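Local atomic coordinates of chromosome partition protein Smc (Pyrococcus furiosus, PDB entry 3NWC), a protein that probably acts in chromosome condensation and partitioning, and that dimerises and binds DNA through its hinge domain, the part in this crystal. Residues Asn135-Ala140 / Glu153-Glu158; His101-Val106 / Tyr157-Ala162; Glu75-Tyr80 / Leu89-Leu94. All coordinates share one frame; numbering follows the deposited sequence. Where two conformers were deposited one is given.

Contact 1: residues Asn135-Ala140 / Glu153-Glu158; sequences NSMEEA and EGELYE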
ATOM      1  N   ASN A 135     -19.636 -12.193   0.824  1.00 35.86           N
ATOM      2  CA  ASN A 135     -20.494 -11.866  -0.314  1.00 40.63           C
ATOM      3  C   ASN A 135     -20.851 -10.388  -0.491  1.00 35.56           C
ATOM      4  O   ASN A 135     -21.059  -9.936  -1.617  1.00 43.38           O
ATOM      5  CB  ASN A 135     -21.768 -12.712  -0.278  1.00 38.55           C
ATOM      6  CG  ASN A 135     -21.477 -14.193  -0.298  1.00 51.76           C
ATOM      7  OD1 ASN A 135     -21.145 -14.787   0.731  1.00 51.38           O
ATOM      8  ND2 ASN A 135     -21.600 -14.804  -1.470  1.00 63.27           N
ATOM      9  N   SER A 136     -20.945  -9.641   0.605  1.00 37.29           N
ATOM     10  CA  SER A 136     -21.306  -8.224   0.511  1.00 42.88           C
ATOM     11  C   SER A 136     -20.881  -7.391   1.721  1.00 39.89           C
ATOM     12  O   SER A 136     -20.351  -7.921   2.694  1.00 34.70           O
ATOM     13  CB  SER A 136     -22.807  -8.061   0.244  1.00 45.61           C
ATOM     14  OG  SER A 136     -23.555  -9.099   0.850  1.00 41.45           O
HETATM   15  N   MSE A 137     -21.116  -6.083   1.651  1.00 36.93           N
HETATM   16  CA  MSE A 137     -20.725  -5.182   2.732  1.00 34.83           C
HETATM   17  C   MSE A 137     -21.551  -5.447   3.993  1.00 45.92           C
HETATM   18  O   MSE A 137     -21.079  -5.247   5.112  1.00 39.98           O
HETATM   19  CB  MSE A 137     -20.861  -3.716   2.310  1.00 33.50           C
HETATM   20  CG  MSE A 137     -20.158  -3.358   1.003  1.00 37.64           C
HETATM   21 SE   MSE A 137     -20.143  -1.424   0.714  0.58 29.19          SE
HETATM   22  CE  MSE A 137     -18.835  -0.978   2.083  1.00 35.96           C
ATOM     23  N   GLU A 138     -22.786  -5.901   3.809  1.00 46.64           N
ATOM     24  CA  GLU A 138     -23.662  -6.207   4.934  1.00 53.19           C
ATOM     25  C   GLU A 138     -23.068  -7.330   5.782  1.00 44.71           C
ATOM     26  O   GLU A 138     -22.853  -7.159   6.978  1.00 51.52           O
ATOM     27  CB  GLU A 138     -25.052  -6.587   4.428  1.00 51.08           C
ATOM     28  CG  GLU A 138     -25.866  -5.435   3.841  1.00 48.97           C
ATOM     29  CD  GLU A 138     -25.157  -4.700   2.711  0.14 47.14           C
ATOM     30  OE1 GLU A 138     -24.497  -5.363   1.885  0.39 48.76           O
ATOM     31  OE2 GLU A 138     -25.249  -3.455   2.650  0.65 42.14           O
ATOM     32  N   GLU A 139     -22.760  -8.454   5.146  1.00 53.12           N
ATOM     33  CA  GLU A 139     -22.166  -9.604   5.816  1.00 49.42           C
ATOM     34  C   GLU A 139     -20.754  -9.362   6.312  1.00 52.01           C
ATOM     35  O   GLU A 139     -20.059 -10.314   6.661  1.00 51.70           O
ATOM     36  CB  GLU A 139     -22.112 -10.796   4.853  1.00 51.21           C
ATOM     37  CG  GLU A 139     -23.395 -11.570   4.684  1.00 55.83           C
ATOM     38  CD  GLU A 139     -23.320 -12.581   3.557  0.18 47.91           C
ATOM     39  OE1 GLU A 139     -24.181 -12.499   2.670  0.81 63.14           O
ATOM     40  OE2 GLU A 139     -22.403 -13.440   3.559  0.60 44.40           O
ATOM     41  N   ALA A 140     -20.334  -8.103   6.359  1.00 46.27           N
ATOM     42  CA  ALA A 140     -18.968  -7.790   6.743  1.00 32.85           C
ATOM     43  C   ALA A 140     -18.877  -6.902   7.976  1.00 33.58           C
ATOM     44  O   ALA A 140     -17.960  -7.046   8.787  1.00 30.30           O
ATOM     45  CB  ALA A 140     -18.199  -7.159   5.563  1.00 43.41           C
ATOM     46  N   GLU A 153     -17.427  -8.004  -4.666  1.00 21.39           N
ATOM     47  CA  GLU A 153     -17.502  -6.854  -5.561  1.00 19.84           C
ATOM     48  C   GLU A 153     -16.368  -5.861  -5.359  1.00 20.78           C
ATOM     49  O   GLU A 153     -16.274  -4.857  -6.076  1.00 23.98           O
ATOM     50  CB  GLU A 153     -18.864  -6.175  -5.442  1.00 25.69           C
ATOM     51  CG  GLU A 153     -19.990  -7.027  -6.020  1.00 29.45           C
ATOM     52  CD  GLU A 153     -19.702  -7.474  -7.443  0.58 31.45           C
ATOM     53  OE1 GLU A 153     -18.874  -6.825  -8.116  0.28 30.17           O
ATOM     54  OE2 GLU A 153     -20.300  -8.473  -7.893  0.28 31.90           O
ATOM     55  N   GLY A 154     -15.516  -6.138  -4.371  1.00 19.59           N
ATOM     56  CA  GLY A 154     -14.248  -5.445  -4.272  1.00 21.53           C
ATOM     57  C   GLY A 154     -14.050  -4.415  -3.181  1.00 15.92           C
ATOM     58  O   GLY A 154     -13.150  -3.578  -3.282  1.00 18.44           O
ATOM     59  N   GLU A 155     -14.880  -4.442  -2.149  1.00 18.54           N
ATOM     60  CA  GLU A 155     -14.571  -3.653  -0.963  1.00 21.66           C
ATOM     61  C   GLU A 155     -13.527  -4.397  -0.140  1.00 19.31           C
ATOM     62  O   GLU A 155     -13.494  -5.628  -0.131  1.00 19.25           O
ATOM     63  CB  GLU A 155     -15.821  -3.366  -0.136  1.00 21.17           C
ATOM     64  CG  GLU A 155     -16.765  -2.363  -0.769  1.00 24.60           C
ATOM     65  CD  GLU A 155     -17.712  -2.987  -1.766  0.78 21.85           C
ATOM     66  OE1 GLU A 155     -18.082  -4.167  -1.585  0.71 23.03           O
ATOM     67  OE2 GLU A 155     -18.096  -2.286  -2.728  0.78 21.66           O
ATOM     68  N   LEU A 156     -12.657  -3.647   0.532  1.00 20.21           N
ATOM     69  CA  LEU A 156     -11.579  -4.251   1.328  1.00 17.18           C
ATOM     70  C   LEU A 156     -11.647  -3.775   2.760  1.00 19.82           C
ATOM     71  O   LEU A 156     -11.734  -2.574   3.017  1.00 19.94           O
ATOM     72  CB  LEU A 156     -10.209  -3.886   0.742  1.00 17.89           C
ATOM     73  CG  LEU A 156      -8.985  -4.350   1.539  1.00 19.67           C
ATOM     74  CD1 LEU A 156      -8.897  -5.896   1.570  1.00 23.63           C
ATOM     75  CD2 LEU A 156      -7.708  -3.756   0.955  1.00 23.90           C
ATOM     76  N   TYR A 157     -11.603  -4.730   3.687  1.00 20.28           N
ATOM     77  CA  TYR A 157     -11.608  -4.457   5.112  1.00 22.99           C
ATOM     78  C   TYR A 157     -10.307  -5.006   5.680  1.00 28.30           C
ATOM     79  O   TYR A 157     -10.137  -6.218   5.804  1.00 24.80           O
ATOM     80  CB  TYR A 157     -12.786  -5.169   5.779  1.00 23.69           C
ATOM     81  CG  TYR A 157     -14.137  -4.666   5.333  1.00 26.58           C
ATOM     82  CD1 TYR A 157     -14.890  -3.828   6.142  1.00 27.69           C
ATOM     83  CD2 TYR A 157     -14.656  -5.020   4.093  1.00 22.89           C
ATOM     84  CE1 TYR A 157     -16.119  -3.356   5.732  1.00 23.38           C
ATOM     85  CE2 TYR A 157     -15.887  -4.556   3.678  1.00 24.40           C
ATOM     86  CZ  TYR A 157     -16.616  -3.728   4.501  1.00 23.86           C
ATOM     87  OH  TYR A 157     -17.844  -3.264   4.086  1.00 29.54           O
ATOM     88  N   GLU A 158      -9.373  -4.124   5.996  1.00 28.82           N
ATOM     89  CA  GLU A 158      -8.117  -4.581   6.562  1.00 28.45           C
ATOM     90  C   GLU A 158      -8.395  -5.014   7.994  1.00 27.30           C
ATOM     91  O   GLU A 158      -9.376  -4.587   8.598  1.00 26.76           O
ATOM     92  CB  GLU A 158      -7.048  -3.487   6.459  1.00 28.32           C
ATOM     93  CG  GLU A 158      -6.686  -3.156   5.008  1.00 31.08           C
ATOM     94  CD  GLU A 158      -5.676  -2.033   4.880  0.53 25.34           C
ATOM     95  OE1 GLU A 158      -4.503  -2.242   5.251  0.73 27.48           O
ATOM     96  OE2 GLU A 158      -6.055  -0.944   4.395  0.68 24.69           O
TER
HETATM   97  O   HOH W   1     -20.097  -7.784  -2.881  1.00 31.78           O
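Met137, a selenomethionine in this crystal, and Ala140 come down from one loop onto Tyr157 and Glu155, and most of what they share is apolar. The methyl of Ala140 sits over one face of the Tyr157 ring, offset toward the rim at its hydroxyl end. Ala140 CB lies 4.1 Å from the centroid of the Tyr157 ring and only 21° off the normal, a proper CH-pi contact.

Met137 works at the hydroxyl end of the tyrosine, crossing it at about a right angle. Its chain runs out straight and then bends at the last torsion (chi3 72°), which swings the terminal methyl back so that Met137 CE rests 3.2 Å from Tyr157 OH. Met137 CB lies 3.5 Å from Tyr157 OH. Beyond the ring, the selenium packs on the aliphatic part of Glu155, with Met137 SE 3.8 Å from Glu155 CG, while Met137 CG lies 3.4 Å from Glu155 OE1.

The carboxylate of Glu155 finds its polar partners outside the two segments. Glu155 OE1 is hydrogen-bonded to Thr151 OG1, and OE2 makes a salt bridge to Lys82 of the second subunit, whose side chain also packs on Met137. At the far end, a single water donates to Asn135 O at 2.7 Å and accepts a weak bond from Glu153 N.

Tyr157 OH is buried here and has no polar partner in the model, being hemmed in by Met137 carbons. The tyrosine therefore serves this contact as a bulky flat surface, packed under the loop that follows strand 131-134, so that this loop is laid on strand 156-157 of the same sheet. The buried carboxylate of Glu155 gets its compensation from Thr151 and from across the dimer interface, which probably favours its charged form.

Contact 2: residues His101-Val106 / Tyr157-Ala162; sequences HVDSSV and YERSGA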
ATOM      1  N   HIS A 101      -2.805 -16.015   9.163  1.00 27.68           N
ATOM      2  CA  HIS A 101      -3.746 -17.131   9.163  1.00 29.15           C
ATOM      3  C   HIS A 101      -5.166 -16.686   9.477  1.00 27.53           C
ATOM      4  O   HIS A 101      -5.380 -15.704  10.194  1.00 30.73           O
ATOM      5  CB  HIS A 101      -3.301 -18.205  10.167  1.00 35.47           C
ATOM      6  CG  HIS A 101      -1.866 -18.596  10.022  1.00 40.86           C
ATOM      7  ND1 HIS A 101      -0.862 -18.046  10.792  1.00 36.03           N
ATOM      8  CD2 HIS A 101      -1.259 -19.460   9.173  1.00 40.96           C
ATOM      9  CE1 HIS A 101       0.298 -18.565  10.433  1.00 45.93           C
ATOM     10  NE2 HIS A 101       0.085 -19.426   9.453  1.00 44.67           N
ATOM     11  N   VAL A 102      -6.136 -17.416   8.936  1.00 25.90           N
ATOM     12  CA  VAL A 102      -7.534 -17.159   9.245  1.00 26.86           C
ATOM     13  C   VAL A 102      -7.873 -17.801  10.582  1.00 38.17           C
ATOM     14  O   VAL A 102      -7.505 -18.942  10.840  1.00 37.31           O
ATOM     15  CB  VAL A 102      -8.467 -17.688   8.141  1.00 26.60           C
ATOM     16  CG1 VAL A 102      -9.919 -17.516   8.537  1.00 29.59           C
ATOM     17  CG2 VAL A 102      -8.195 -16.939   6.823  1.00 28.69           C
ATOM     18  N   ASP A 103      -8.548 -17.048  11.442  1.00 35.97           N
ATOM     19  CA  ASP A 103      -8.954 -17.560  12.737  1.00 41.21           C
ATOM     20  C   ASP A 103     -10.427 -17.252  12.956  1.00 40.86           C
ATOM     21  O   ASP A 103     -10.806 -16.614  13.939  1.00 50.37           O
ATOM     22  CB  ASP A 103      -8.094 -16.964  13.859  1.00 48.83           C
ATOM     23  CG  ASP A 103      -8.347 -15.483  14.071  0.42 47.43           C
ATOM     24  OD1 ASP A 103      -8.802 -14.811  13.124  0.33 49.45           O
ATOM     25  OD2 ASP A 103      -8.088 -14.991  15.189  0.28 48.17           O
ATOM     26  N   SER A 104     -11.253 -17.695  12.016  1.00 34.13           N
ATOM     27  CA  SER A 104     -12.691 -17.505  12.111  1.00 36.33           C
ATOM     28  C   SER A 104     -13.385 -18.300  11.015  1.00 32.14           C
ATOM     29  O   SER A 104     -12.736 -18.862  10.139  1.00 37.20           O
ATOM     30  CB  SER A 104     -13.051 -16.019  12.014  1.00 37.65           C
ATOM     31  OG  SER A 104     -12.911 -15.544  10.687  1.00 45.72           O
ATOM     32  N   SER A 105     -14.711 -18.344  11.070  1.00 38.13           N
ATOM     33  CA  SER A 105     -15.493 -19.058  10.070  1.00 34.44           C
ATOM     34  C   SER A 105     -16.431 -18.105   9.340  1.00 40.49           C
ATOM     35  O   SER A 105     -17.491 -18.505   8.853  1.00 45.79           O
ATOM     36  CB  SER A 105     -16.271 -20.221  10.707  1.00 41.36           C
ATOM     37  OG  SER A 105     -17.081 -19.783  11.787  1.00 44.10           O
ATOM     38  N   VAL A 106     -16.026 -16.840   9.259  1.00 33.97           N
ATOM     39  CA  VAL A 106     -16.838 -15.803   8.633  1.00 29.58           C
ATOM     40  C   VAL A 106     -17.069 -16.052   7.141  1.00 37.58           C
ATOM     41  O   VAL A 106     -18.106 -15.691   6.591  1.00 35.40           O
ATOM     42  CB  VAL A 106     -16.215 -14.415   8.853  1.00 34.29           C
ATOM     43  CG1 VAL A 106     -16.715 -13.414   7.817  1.00 33.08           C
ATOM     44  CG2 VAL A 106     -16.500 -13.933  10.264  1.00 41.67           C
ATOM     45  N   TYR A 157     -11.603  -4.730   3.687  1.00 20.28           N
ATOM     46  CA  TYR A 157     -11.608  -4.457   5.112  1.00 22.99           C
ATOM     47  C   TYR A 157     -10.307  -5.006   5.680  1.00 28.30           C
ATOM     48  O   TYR A 157     -10.137  -6.218   5.804  1.00 24.80           O
ATOM     49  CB  TYR A 157     -12.786  -5.169   5.779  1.00 23.69           C
ATOM     50  CG  TYR A 157     -14.137  -4.666   5.333  1.00 26.58           C
ATOM     51  CD1 TYR A 157     -14.890  -3.828   6.142  1.00 27.69           C
ATOM     52  CD2 TYR A 157     -14.656  -5.020   4.093  1.00 22.89           C
ATOM     53  CE1 TYR A 157     -16.119  -3.356   5.732  1.00 23.38           C
ATOM     54  CE2 TYR A 157     -15.887  -4.556   3.678  1.00 24.40           C
ATOM     55  CZ  TYR A 157     -16.616  -3.728   4.501  1.00 23.86           C
ATOM     56  OH  TYR A 157     -17.844  -3.264   4.086  1.00 29.54           O
ATOM     57  N   GLU A 158      -9.373  -4.124   5.996  1.00 28.82           N
ATOM     58  CA  GLU A 158      -8.117  -4.581   6.562  1.00 28.45           C
ATOM     59  C   GLU A 158      -8.395  -5.014   7.994  1.00 27.30           C
ATOM     60  O   GLU A 158      -9.376  -4.587   8.598  1.00 26.76           O
ATOM     61  CB  GLU A 158      -7.048  -3.487   6.459  1.00 28.32           C
ATOM     62  CG  GLU A 158      -6.686  -3.156   5.008  1.00 31.08           C
ATOM     63  CD  GLU A 158      -5.676  -2.033   4.880  0.53 25.34           C
ATOM     64  OE1 GLU A 158      -4.503  -2.242   5.251  0.73 27.48           O
ATOM     65  OE2 GLU A 158      -6.055  -0.944   4.395  0.68 24.69           O
ATOM     66  N   ARG A 159      -7.567  -5.899   8.531  1.00 31.12           N
ATOM     67  CA  ARG A 159      -7.834  -6.412   9.871  1.00 35.75           C
ATOM     68  C   ARG A 159      -7.762  -5.278  10.897  1.00 35.52           C
ATOM     69  O   ARG A 159      -8.410  -5.325  11.948  1.00 32.10           O
ATOM     70  CB  ARG A 159      -6.849  -7.527  10.221  1.00 31.49           C
ATOM     71  CG  ARG A 159      -7.202  -8.299  11.486  1.00 45.28           C
ATOM     72  CD  ARG A 159      -6.264  -9.477  11.653  1.00 48.09           C
ATOM     73  NE  ARG A 159      -6.544 -10.269  12.846  1.00 57.59           N
ATOM     74  CZ  ARG A 159      -6.261 -11.567  12.950  1.00 65.35           C
ATOM     75  NH1 ARG A 159      -5.708 -12.204  11.924  1.00 57.13           N
ATOM     76  NH2 ARG A 159      -6.537 -12.228  14.069  1.00 54.85           N
ATOM     77  N   SER A 160      -6.971  -4.262  10.556  1.00 27.17           N
ATOM     78  CA  SER A 160      -6.764  -3.067  11.372  1.00 29.48           C
ATOM     79  C   SER A 160      -8.052  -2.287  11.595  1.00 31.07           C
ATOM     80  O   SER A 160      -8.183  -1.549  12.571  1.00 24.36           O
ATOM     81  CB  SER A 160      -5.781  -2.140  10.654  1.00 35.62           C
ATOM     82  OG  SER A 160      -6.349  -1.674   9.428  1.00 27.05           O
ATOM     83  N   GLY A 161      -8.985  -2.415  10.661  1.00 27.11           N
ATOM     84  CA  GLY A 161     -10.216  -1.652  10.714  1.00 23.91           C
ATOM     85  C   GLY A 161     -10.333  -0.645   9.570  1.00 19.93           C
ATOM     86  O   GLY A 161     -11.342   0.042   9.470  1.00 24.81           O
ATOM     87  N   ALA A 162      -9.307  -0.558   8.727  1.00 22.73           N
ATOM     88  CA  ALA A 162      -9.306   0.360   7.574  1.00 18.12           C
ATOM     89  C   ALA A 162     -10.228  -0.166   6.477  1.00 30.06           C
ATOM     90  O   ALA A 162     -10.153  -1.340   6.105  1.00 29.63           O
ATOM     91  CB  ALA A 162      -7.903   0.527   7.032  1.00 20.37           C
TER
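Asp103 OD2 and Arg159 NH2 stand 3.4 Å apart, a stretched salt bridge at the surface of the hinge domain. The match is one-sided: Arg159 NH2 also lies 3.6 Å from Asp103 OD1, so a single nitrogen faces the whole carboxylate. The two planes are turned 38° against each other, well short of the flat, two-pronged pairing these groups can make. The arginine reaches this far because its chain is fully extended from CG to NE, leaving the backbone with CG opposite the N (chi1 -169°). Arg159 NH1 has His101 O at its edge, near the guanidinium plane but 3.9 Å away, and also a long, weak ion pair with Asp130.

The backbone that carries Arg159 is a tight turn: Glu158 to Gly161 form a type I turn, closed by Gly161 N to Glu158 O at 3.0 Å, and Ser160 OG accepts from Ala162 N in an ST turn (3.2 Å). This turn joins strand 156-157 to strand 163-165, and Ser160 packs on Phe126 of the second subunit. Segment 101-106 approaches from the long connection between strands 89-93 and 108-109, with Val102 and Val106 laid against strand 131-134.

Contact 3: residues Glu75-Tyr80 / Leu89-Leu94; sequences EKAIKY and LTFLPL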
ATOM      1  N   GLU A  75      18.867  -7.276  -0.024  1.00 26.11           N
ATOM      2  CA  GLU A  75      19.832  -6.187   0.065  0.66 31.77           C
ATOM      3  C   GLU A  75      20.687  -6.079  -1.201  1.00 29.79           C
ATOM      4  O   GLU A  75      20.992  -4.976  -1.639  1.00 25.88           O
ATOM      5  CB  GLU A  75      20.684  -6.270   1.342  0.66 30.16           C
ATOM      6  CG  GLU A  75      19.859  -6.126   2.623  0.66 34.79           C
ATOM      7  CD  GLU A  75      20.686  -5.732   3.838  0.66 36.30           C
ATOM      8  OE1 GLU A  75      20.353  -6.187   4.955  0.66 33.61           O
ATOM      9  OE2 GLU A  75      21.656  -4.960   3.681  0.66 35.40           O
ATOM     10  N   LYS A  76      21.046  -7.204  -1.807  1.00 28.74           N
ATOM     11  CA  LYS A  76      21.789  -7.138  -3.065  1.00 25.70           C
ATOM     12  C   LYS A  76      20.938  -6.506  -4.157  1.00 26.11           C
ATOM     13  O   LYS A  76      21.415  -5.669  -4.931  1.00 28.99           O
ATOM     14  CB  LYS A  76      22.263  -8.524  -3.513  1.00 37.02           C
ATOM     15  CG  LYS A  76      23.453  -9.058  -2.727  1.00 42.90           C
ATOM     16  CD  LYS A  76      23.880 -10.432  -3.235  1.00 40.67           C
ATOM     17  CE  LYS A  76      24.086 -10.429  -4.745  1.00 45.58           C
ATOM     18  NZ  LYS A  76      24.564 -11.756  -5.248  1.00 63.34           N
ATOM     19  N   ALA A  77      19.677  -6.916  -4.226  1.00 22.89           N
ATOM     20  CA  ALA A  77      18.770  -6.403  -5.242  1.00 21.13           C
ATOM     21  C   ALA A  77      18.536  -4.900  -5.063  1.00 21.09           C
ATOM     22  O   ALA A  77      18.437  -4.166  -6.040  1.00 25.24           O
ATOM     23  CB  ALA A  77      17.452  -7.155  -5.202  1.00 21.52           C
ATOM     24  N   ILE A  78      18.443  -4.454  -3.815  1.00 22.62           N
ATOM     25  CA  ILE A  78      18.285  -3.028  -3.537  1.00 21.73           C
ATOM     26  C   ILE A  78      19.516  -2.222  -3.963  1.00 24.34           C
ATOM     27  O   ILE A  78      19.393  -1.108  -4.461  1.00 22.26           O
ATOM     28  CB  ILE A  78      17.938  -2.778  -2.057  1.00 19.15           C
ATOM     29  CG1 ILE A  78      16.548  -3.351  -1.757  1.00 19.78           C
ATOM     30  CG2 ILE A  78      18.013  -1.292  -1.709  1.00 27.29           C
ATOM     31  CD1 ILE A  78      16.156  -3.337  -0.294  1.00 24.33           C
ATOM     32  N   LYS A  79      20.710  -2.781  -3.779  1.00 22.42           N
ATOM     33  CA  LYS A  79      21.914  -2.101  -4.262  1.00 25.40           C
ATOM     34  C   LYS A  79      21.883  -1.949  -5.775  1.00 25.85           C
ATOM     35  O   LYS A  79      22.283  -0.914  -6.306  1.00 26.51           O
ATOM     36  CB  LYS A  79      23.186  -2.848  -3.857  1.00 28.46           C
ATOM     37  CG  LYS A  79      23.562  -2.685  -2.399  1.00 38.65           C
ATOM     38  CD  LYS A  79      24.952  -3.251  -2.133  1.00 50.11           C
ATOM     39  CE  LYS A  79      25.245  -3.312  -0.640  1.00 55.72           C
ATOM     40  NZ  LYS A  79      25.067  -1.992   0.028  1.00 62.04           N
ATOM     41  N   TYR A  80      21.395  -2.980  -6.461  1.00 24.23           N
ATOM     42  CA  TYR A  80      21.333  -2.984  -7.912  1.00 21.92           C
ATOM     43  C   TYR A  80      20.332  -1.922  -8.387  1.00 26.44           C
ATOM     44  O   TYR A  80      20.610  -1.155  -9.320  1.00 23.97           O
ATOM     45  CB  TYR A  80      20.946  -4.371  -8.427  1.00 22.05           C
ATOM     46  CG  TYR A  80      20.967  -4.501  -9.941  1.00 26.63           C
ATOM     47  CD1 TYR A  80      22.116  -4.914 -10.610  1.00 36.72           C
ATOM     48  CD2 TYR A  80      19.839  -4.220 -10.695  1.00 25.72           C
ATOM     49  CE1 TYR A  80      22.139  -5.033 -11.991  1.00 36.15           C
ATOM     50  CE2 TYR A  80      19.851  -4.344 -12.077  1.00 33.55           C
ATOM     51  CZ  TYR A  80      21.004  -4.749 -12.720  1.00 36.86           C
ATOM     52  OH  TYR A  80      21.017  -4.867 -14.099  1.00 33.47           O
ATOM     53  N   LEU A  89      11.478  -1.274  -5.103  1.00 17.38           N
ATOM     54  CA  LEU A  89      10.672  -2.486  -4.983  1.00 18.19           C
ATOM     55  C   LEU A  89      10.577  -2.917  -3.532  1.00 17.92           C
ATOM     56  O   LEU A  89      11.425  -2.568  -2.713  1.00 14.39           O
ATOM     57  CB  LEU A  89      11.286  -3.636  -5.787  1.00 19.75           C
ATOM     58  CG  LEU A  89      11.370  -3.472  -7.306  1.00 21.38           C
ATOM     59  CD1 LEU A  89      12.185  -4.614  -7.922  1.00 22.40           C
ATOM     60  CD2 LEU A  89       9.986  -3.366  -7.959  1.00 21.52           C
ATOM     61  N   THR A  90       9.527  -3.684  -3.234  1.00 17.06           N
ATOM     62  CA  THR A  90       9.324  -4.315  -1.947  1.00 16.28           C
ATOM     63  C   THR A  90       9.642  -5.792  -2.089  1.00 17.36           C
ATOM     64  O   THR A  90       9.117  -6.470  -2.984  1.00 17.19           O
ATOM     65  CB  THR A  90       7.871  -4.144  -1.478  1.00 20.73           C
ATOM     66  OG1 THR A  90       7.595  -2.747  -1.332  1.00 20.26           O
ATOM     67  CG2 THR A  90       7.656  -4.832  -0.131  1.00 16.59           C
ATOM     68  N   PHE A  91      10.527  -6.282  -1.223  1.00 15.56           N
ATOM     69  CA  PHE A  91      10.985  -7.669  -1.306  1.00 18.13           C
ATOM     70  C   PHE A  91      10.435  -8.499  -0.168  1.00 17.32           C
ATOM     71  O   PHE A  91      10.350  -8.014   0.968  1.00 18.25           O
ATOM     72  CB  PHE A  91      12.509  -7.697  -1.294  1.00 18.03           C
ATOM     73  CG  PHE A  91      13.125  -6.991  -2.474  1.00 18.83           C
ATOM     74  CD1 PHE A  91      13.326  -7.663  -3.672  1.00 20.41           C
ATOM     75  CD2 PHE A  91      13.479  -5.651  -2.393  1.00 18.12           C
ATOM     76  CE1 PHE A  91      13.884  -7.011  -4.766  1.00 20.91           C
ATOM     77  CE2 PHE A  91      14.035  -4.991  -3.481  1.00 18.22           C
ATOM     78  CZ  PHE A  91      14.240  -5.677  -4.672  1.00 19.11           C
ATOM     79  N   LEU A  92      10.072  -9.747  -0.474  1.00 16.23           N
ATOM     80  CA  LEU A  92       9.556 -10.691   0.520  1.00 17.79           C
ATOM     81  C   LEU A  92      10.531 -11.863   0.694  1.00 16.74           C
ATOM     82  O   LEU A  92      10.550 -12.783  -0.123  1.00 20.92           O
ATOM     83  CB  LEU A  92       8.184 -11.213   0.088  1.00 16.54           C
ATOM     84  CG  LEU A  92       7.159 -10.146  -0.327  1.00 17.14           C
ATOM     85  CD1 LEU A  92       5.822 -10.799  -0.642  1.00 15.10           C
ATOM     86  CD2 LEU A  92       6.986  -9.117   0.775  1.00 19.56           C
ATOM     87  N   PRO A  93      11.362 -11.818   1.751  1.00 17.68           N
ATOM     88  CA  PRO A  93      12.388 -12.845   1.963  1.00 21.61           C
ATOM     89  C   PRO A  93      11.760 -14.054   2.629  1.00 18.31           C
ATOM     90  O   PRO A  93      11.156 -13.935   3.700  1.00 21.43           O
ATOM     91  CB  PRO A  93      13.372 -12.172   2.922  1.00 23.34           C
ATOM     92  CG  PRO A  93      12.866 -10.748   3.113  1.00 30.14           C
ATOM     93  CD  PRO A  93      11.408 -10.794   2.804  1.00 21.95           C
ATOM     94  N   LEU A  94      11.871 -15.206   1.980  1.00 24.29           N
ATOM     95  CA  LEU A  94      11.118 -16.379   2.418  1.00 24.26           C
ATOM     96  C   LEU A  94      11.435 -16.800   3.842  1.00 19.85           C
ATOM     97  O   LEU A  94      10.565 -17.316   4.540  1.00 23.34           O
ATOM     98  CB  LEU A  94      11.295 -17.550   1.455  1.00 24.23           C
ATOM     99  CG  LEU A  94      10.532 -17.388   0.140  1.00 25.16           C
ATOM    100  CD1 LEU A  94      10.869 -18.506  -0.830  1.00 26.04           C
ATOM    101  CD2 LEU A  94       9.027 -17.306   0.395  1.00 25.26           C
TER
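Phe91 pushes its ring from the strand up against the helix, where Ala77 and Ile78 receive it. The methyl of Ala77 meets the end of the ring, Ala77 CB lying 3.6 Å from both Phe91 CZ and Phe91 CE1. Ile78 comes obliquely from the same side of the ring plane, at the CE2-CD2 part of the rim: Ile78 CG1 is 3.5 Å from Phe91 CE2, and the two side chains run antiparallel alongside one another. Ile78 places that branch beside its backbone N (chi1 -66°) and extends it, which carries Ile78 CD1 along the ring to 4.1 Å from Phe91 CD2. Leu28, Val66, Val68, Ala74 and Leu81 also touch the ring. With an alanine at Phe91, a gap is likely to open beneath Ala77 and Ile78, leaving the helix poorly seated on its sheet.

The solvent side of the helix is quite different, with Lys76 and Lys79 exposed.

On the strand, Thr90 points away from the helix, and its OG1 is hydrogen-bonded to Thr164 OG1 of the second subunit. Helix 71-83 is the connection of a beta-alpha-beta crossover between the parallel neighbours 66-68 and 89-93, and Leu89 to Phe91 pair antiparallel with a strand of the second subunit, continuing the sheet through the hinge dimer.

From the N terminus, contact 3 comes first and closes a short loop, from helix 71-83 to strand 89-93, before the others open. The chain then passes through 101-106, which opens contact 2. Contact 1 opens at 135-140, within the span of contact 2, and both close on the same stretch, sharing Tyr157 and Glu158. Contact 1 ties a loop to strand 156-157, and contact 2 ties together two loops of the same part of the fold, while contact 3, its centre about 33 Å from that of contact 1, belongs to the three-stranded sheet. Across the dimer, contact 3 of one subunit meets contact 2 of the other: Thr90 packs on Ala162 and Pro93 on Gly161.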